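Local coordinates for protein arginase (Medicago truncatula, PDB 6VSS) that hydrolyses L-arginine to urea and L-ornithine with two manganese ions per subunit, and also converts agmatine to putrescine, at residues B[43-55]-B[140-152]. Sequence-based numbering, arbitrary orientation.
Sequences IRERAKFKGELMR and ESVKLVMDEDPLR
In the alpha/beta fold of arginase, the long N-terminal helix 25-57 packs here through A47, G51 and R55 against L144 near the end of helix 131-146 and against E148 and D149 in the turn that leads into strand 151-157 of the parallel sheet. The axes of segments 43-55 and 140-146 run nearly parallel, crossing at -22° with a closest approach of 9.1 Å. Separation is smallest where the helix face has least side chain: the CA atoms of G51 and E148 lie 5.2 Å apart, and a CB on G51 would collide with E148 OE1. A47 CB sits over L144 O at 3.9 Å, while L144 CD2 meets the edge of the R44 guanidinium near its plane. With CG set anti to the carbonyl carbon, E148 lays CG against A47 O, and a bend at chi2 then turns the carboxylate alongside K48 and G51. From there OE1 receives R55 NH1 at 3.0 Å in a salt bridge, nearly along its C-O axis, with a weak second bond from NH2; the guanidinium and carboxylate planes stand 36° apart. A glutamine in place of E148 would probably leave the R55 guanidinium without its charged mate in this contact. Beyond the turn, at the start of the strand, L151 CD1 reaches A47 O, and just before it M54 CB rests on P150 CG at 3.8 Å, P150 following a cis peptide bond. Away from this contact, R46 and K50 reach D126 of a neighbouring subunit, and K50 NZ also bonds to T114 of its own chain, so the helix lies between this turn and the hexamer interface. R55 NH1 serves two acceptors, its second being D149 O at 2.9 Å, with an N-H...O angle of 147°.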
loop_
_atom_site.group_PDB
_atom_site.type_symbol
_atom_site.label_atom_id
_atom_site.label_comp_id
_atom_site.label_asym_id
_atom_site.label_seq_id
_atom_site.Cartn_x
_atom_site.Cartn_y
_atom_site.Cartn_z
ATOM N N ILE B 43 -26.306 -4.226 27.177
ATOM C CA ILE B 43 -27.130 -4.055 25.938
ATOM C C ILE B 43 -28.521 -3.581 26.376
ATOM O O ILE B 43 -29.034 -2.669 25.760
ATOM C CB ILE B 43 -27.208 -5.316 25.018
ATOM C CG1 ILE B 43 -25.850 -5.857 24.546
ATOM C CG2 ILE B 43 -28.139 -5.060 23.834
ATOM C CD1 ILE B 43 -25.135 -5.019 23.504
ATOM N N ARG B 44 -29.097 -4.160 27.433
ATOM C CA ARG B 44 -30.454 -3.760 27.894
ATOM C C ARG B 44 -30.426 -2.244 28.132
ATOM O O ARG B 44 -31.326 -1.577 27.639
ATOM C CB ARG B 44 -30.938 -4.518 29.146
ATOM C CG ARG B 44 -32.363 -4.167 29.565
ATOM C CD ARG B 44 -33.043 -5.092 30.593
ATOM N NE ARG B 44 -32.693 -6.503 30.404
ATOM C CZ ARG B 44 -31.881 -7.240 31.196
ATOM N NH1 ARG B 44 -31.580 -8.489 30.863
ATOM N NH2 ARG B 44 -31.353 -6.741 32.310
ATOM N N GLU B 45 -29.427 -1.744 28.839
ATOM C CA GLU B 45 -29.375 -0.328 29.302
ATOM C C GLU B 45 -29.095 0.603 28.120
ATOM O O GLU B 45 -29.633 1.728 28.089
ATOM C CB GLU B 45 -28.308 -0.129 30.376
ATOM C CG GLU B 45 -28.595 -0.890 31.671
ATOM C CD GLU B 45 -29.839 -0.394 32.364
ATOM O OE1 GLU B 45 -30.155 0.803 32.168
ATOM O OE2 GLU B 45 -30.495 -1.204 33.096
ATOM N N ARG B 46 -28.297 0.161 27.152
ATOM C CA ARG B 46 -28.081 1.053 25.984
ATOM C C ARG B 46 -29.378 1.094 25.192
ATOM O O ARG B 46 -29.749 2.189 24.730
ATOM C CB ARG B 46 -26.852 0.604 25.202
ATOM C CG ARG B 46 -25.572 0.931 25.948
ATOM C CD ARG B 46 -25.059 2.321 25.595
ATOM N NE ARG B 46 -24.894 2.570 24.176
ATOM C CZ ARG B 46 -24.929 3.772 23.618
ATOM N NH1 ARG B 46 -25.031 4.869 24.368
ATOM N NH2 ARG B 46 -24.781 3.877 22.308
ATOM N N ALA B 47 -30.072 -0.037 25.041
ATOM C CA ALA B 47 -31.327 -0.036 24.247
ATOM C C ALA B 47 -32.388 0.816 24.981
ATOM O O ALA B 47 -33.234 1.511 24.325
ATOM C CB ALA B 47 -31.797 -1.440 23.948
ATOM N N LYS B 48 -32.372 0.793 26.304
ATOM C CA LYS B 48 -33.379 1.505 27.132
ATOM C C LYS B 48 -33.167 3.004 26.891
ATOM O O LYS B 48 -34.138 3.723 26.636
ATOM C CB LYS B 48 -33.205 1.080 28.599
ATOM C CG LYS B 48 -33.780 2.008 29.664
ATOM C CD LYS B 48 -33.577 1.452 31.088
ATOM C CE LYS B 48 -34.409 2.164 32.126
ATOM N NZ LYS B 48 -33.850 3.505 32.419
ATOM N N PHE B 49 -31.921 3.455 27.009
ATOM C CA PHE B 49 -31.521 4.852 26.718
ATOM C C PHE B 49 -32.118 5.276 25.353
ATOM O O PHE B 49 -32.991 6.180 25.307
ATOM C CB PHE B 49 -30.008 4.962 26.830
ATOM C CG PHE B 49 -29.457 6.258 26.290
ATOM C CD1 PHE B 49 -30.150 7.441 26.446
ATOM C CD2 PHE B 49 -28.224 6.295 25.666
ATOM C CE1 PHE B 49 -29.625 8.626 25.956
ATOM C CE2 PHE B 49 -27.721 7.475 25.159
ATOM C CZ PHE B 49 -28.414 8.638 25.313
ATOM N N LYS B 50 -31.735 4.588 24.268
ATOM C CA LYS B 50 -32.077 4.996 22.881
ATOM C C LYS B 50 -33.589 4.888 22.660
ATOM O O LYS B 50 -34.120 5.789 22.005
ATOM C CB LYS B 50 -31.189 4.227 21.909
ATOM C CG LYS B 50 -29.712 4.584 22.045
ATOM C CD LYS B 50 -29.493 6.059 22.000
ATOM C CE LYS B 50 -28.043 6.464 21.925
ATOM N NZ LYS B 50 -27.399 6.021 20.668
ATOM N N GLY B 51 -34.280 3.936 23.300
ATOM C CA GLY B 51 -35.739 3.825 23.176
ATOM C C GLY B 51 -36.481 5.025 23.781
ATOM O O GLY B 51 -37.404 5.546 23.158
ATOM N N GLU B 52 -36.121 5.413 25.004
ATOM C CA GLU B 52 -36.686 6.567 25.751
ATOM C C GLU B 52 -36.399 7.821 24.947
ATOM O O GLU B 52 -37.275 8.639 24.807
ATOM C CB GLU B 52 -36.017 6.703 27.121
ATOM C CG GLU B 52 -36.483 5.676 28.135
ATOM C CD GLU B 52 -35.783 5.725 29.492
ATOM O OE1 GLU B 52 -35.922 4.736 30.263
ATOM O OE2 GLU B 52 -35.112 6.759 29.798
ATOM N N LEU B 53 -35.167 7.947 24.443
ATOM C CA LEU B 53 -34.799 9.142 23.665
ATOM C C LEU B 53 -35.802 9.273 22.514
ATOM O O LEU B 53 -36.471 10.308 22.395
ATOM C CB LEU B 53 -33.357 9.009 23.183
ATOM C CG LEU B 53 -32.932 10.116 22.238
ATOM C CD1 LEU B 53 -33.296 11.466 22.812
ATOM C CD2 LEU B 53 -31.444 10.041 21.950
ATOM N N MET B 54 -35.929 8.241 21.693
ATOM C CA MET B 54 -36.828 8.354 20.526
ATOM C C MET B 54 -38.252 8.593 21.011
ATOM O O MET B 54 -38.917 9.455 20.414
ATOM C CB MET B 54 -36.788 7.091 19.676
ATOM C CG MET B 54 -35.395 6.710 19.282
ATOM S SD MET B 54 -34.348 8.038 18.692
ATOM C CE MET B 54 -32.770 7.236 18.984
ATOM N N ARG B 55 -38.701 7.835 22.024
ATOM C CA ARG B 55 -40.094 7.936 22.526
ATOM C C ARG B 55 -40.300 9.347 23.109
ATOM O O ARG B 55 -41.465 9.816 23.172
ATOM C CB ARG B 55 -40.448 6.837 23.535
ATOM C CG ARG B 55 -40.923 5.563 22.863
ATOM C CD ARG B 55 -41.403 4.482 23.804
ATOM N NE ARG B 55 -40.624 4.352 25.021
ATOM C CZ ARG B 55 -39.509 3.634 25.153
ATOM N NH1 ARG B 55 -38.963 3.013 24.121
ATOM N NH2 ARG B 55 -38.902 3.564 26.323
ATOM N N GLU B 140 -30.741 -13.034 22.064
ATOM C CA GLU B 140 -31.264 -12.242 23.212
ATOM C C GLU B 140 -30.934 -10.778 22.963
ATOM O O GLU B 140 -31.817 -9.947 23.108
ATOM C CB GLU B 140 -30.648 -12.688 24.525
ATOM C CG GLU B 140 -31.027 -14.092 24.937
ATOM C CD GLU B 140 -32.511 -14.366 25.075
ATOM O OE1 GLU B 140 -33.255 -13.431 25.421
ATOM O OE2 GLU B 140 -32.927 -15.512 24.805
ATOM N N SER B 141 -29.711 -10.476 22.520
ATOM C CA SER B 141 -29.288 -9.101 22.175
ATOM C C SER B 141 -30.268 -8.476 21.190
ATOM O O SER B 141 -30.773 -7.365 21.473
ATOM C CB SER B 141 -27.886 -9.079 21.677
ATOM O OG SER B 141 -27.036 -9.438 22.763
ATOM N N VAL B 142 -30.568 -9.178 20.109
ATOM C CA VAL B 142 -31.531 -8.686 19.085
ATOM C C VAL B 142 -32.875 -8.400 19.745
ATOM O O VAL B 142 -33.402 -7.333 19.498
ATOM C CB VAL B 142 -31.663 -9.649 17.886
ATOM C CG1 VAL B 142 -32.732 -9.167 16.931
ATOM C CG2 VAL B 142 -30.339 -9.831 17.140
ATOM N N LYS B 143 -33.337 -9.283 20.634
ATOM C CA LYS B 143 -34.685 -9.197 21.252
ATOM C C LYS B 143 -34.754 -7.981 22.181
ATOM O O LYS B 143 -35.824 -7.307 22.194
ATOM C CB LYS B 143 -35.015 -10.510 21.984
ATOM C CG LYS B 143 -35.255 -11.698 21.072
ATOM C CD LYS B 143 -35.755 -12.972 21.788
ATOM C CE LYS B 143 -36.067 -14.051 20.773
ATOM N NZ LYS B 143 -36.520 -15.317 21.389
ATOM N N LEU B 144 -33.657 -7.710 22.904
ATOM C CA LEU B 144 -33.526 -6.543 23.797
ATOM C C LEU B 144 -33.667 -5.252 22.966
ATOM O O LEU B 144 -34.348 -4.358 23.475
ATOM C CB LEU B 144 -32.224 -6.616 24.619
ATOM C CG LEU B 144 -32.183 -7.723 25.693
ATOM C CD1 LEU B 144 -30.784 -7.969 26.227
ATOM C CD2 LEU B 144 -33.116 -7.403 26.877
ATOM N N VAL B 145 -33.162 -5.176 21.723
ATOM C CA VAL B 145 -33.365 -3.956 20.865
ATOM C C VAL B 145 -34.835 -3.896 20.409
ATOM O O VAL B 145 -35.498 -2.842 20.496
ATOM C CB VAL B 145 -32.388 -3.923 19.669
ATOM C CG1 VAL B 145 -32.630 -2.732 18.759
ATOM C CG2 VAL B 145 -30.958 -3.946 20.130
ATOM N N MET B 146 -35.373 -5.030 20.014
ATOM C CA MET B 146 -36.725 -5.106 19.420
ATOM C C MET B 146 -37.748 -4.749 20.489
ATOM O O MET B 146 -38.783 -4.156 20.103
ATOM C CB MET B 146 -37.020 -6.501 18.879
ATOM C CG MET B 146 -36.165 -6.840 17.702
ATOM S SD MET B 146 -36.646 -8.389 16.927
ATOM C CE MET B 146 -38.147 -7.810 16.135
ATOM N N ASP B 147 -37.454 -5.082 21.745
ATOM C CA ASP B 147 -38.396 -4.843 22.860
ATOM C C ASP B 147 -38.511 -3.352 23.121
ATOM O O ASP B 147 -39.505 -2.981 23.780
ATOM C CB ASP B 147 -37.945 -5.441 24.198
ATOM C CG ASP B 147 -38.293 -6.903 24.358
ATOM O OD1 ASP B 147 -39.107 -7.416 23.548
ATOM O OD2 ASP B 147 -37.673 -7.531 25.235
ATOM N N GLU B 148 -37.519 -2.558 22.696
ATOM C CA GLU B 148 -37.531 -1.092 22.884
ATOM C C GLU B 148 -38.075 -0.379 21.646
ATOM O O GLU B 148 -37.340 0.395 21.081
ATOM C CB GLU B 148 -36.106 -0.618 23.189
ATOM C CG GLU B 148 -35.704 -0.892 24.618
ATOM C CD GLU B 148 -36.468 -0.064 25.635
ATOM O OE1 GLU B 148 -37.021 0.996 25.266
ATOM O OE2 GLU B 148 -36.526 -0.507 26.782
ATOM N N ASP B 149 -39.366 -0.548 21.355
ATOM C CA ASP B 149 -39.978 0.134 20.187
ATOM C C ASP B 149 -39.801 1.638 20.409
ATOM O O ASP B 149 -39.995 2.085 21.547
ATOM C CB ASP B 149 -41.468 -0.197 20.078
ATOM C CG ASP B 149 -42.368 0.886 20.653
ATOM O OD1 ASP B 149 -42.547 1.917 19.976
ATOM O OD2 ASP B 149 -42.870 0.697 21.775
ATOM N N PRO B 150 -39.425 2.437 19.390
ATOM C CA PRO B 150 -39.577 2.070 17.986
ATOM C C PRO B 150 -38.272 1.537 17.375
ATOM O O PRO B 150 -38.152 1.569 16.172
ATOM C CB PRO B 150 -39.908 3.433 17.369
ATOM C CG PRO B 150 -39.063 4.409 18.158
ATOM C CD PRO B 150 -38.899 3.793 19.533
ATOM N N LEU B 151 -37.323 1.112 18.216
ATOM C CA LEU B 151 -36.003 0.639 17.724
ATOM C C LEU B 151 -36.210 -0.601 16.866
ATOM O O LEU B 151 -37.010 -1.497 17.261
ATOM C CB LEU B 151 -35.079 0.277 18.879
ATOM C CG LEU B 151 -34.819 1.367 19.917
ATOM C CD1 LEU B 151 -33.671 0.933 20.811
ATOM C CD2 LEU B 151 -34.537 2.704 19.254
ATOM N N ARG B 152 -35.449 -0.686 15.781
ATOM C CA ARG B 152 -35.388 -1.854 14.874
ATOM C C ARG B 152 -33.901 -2.198 14.656
ATOM O O ARG B 152 -33.118 -1.303 14.364
ATOM C CB ARG B 152 -36.182 -1.631 13.592
ATOM C CG ARG B 152 -37.686 -1.581 13.791
ATOM C CD ARG B 152 -38.434 -1.669 12.481
ATOM N NE ARG B 152 -39.827 -1.352 12.697
ATOM C CZ ARG B 152 -40.835 -1.635 11.899
ATOM N NH1 ARG B 152 -40.650 -2.262 10.758
ATOM N NH2 ARG B 152 -42.052 -1.275 12.247
#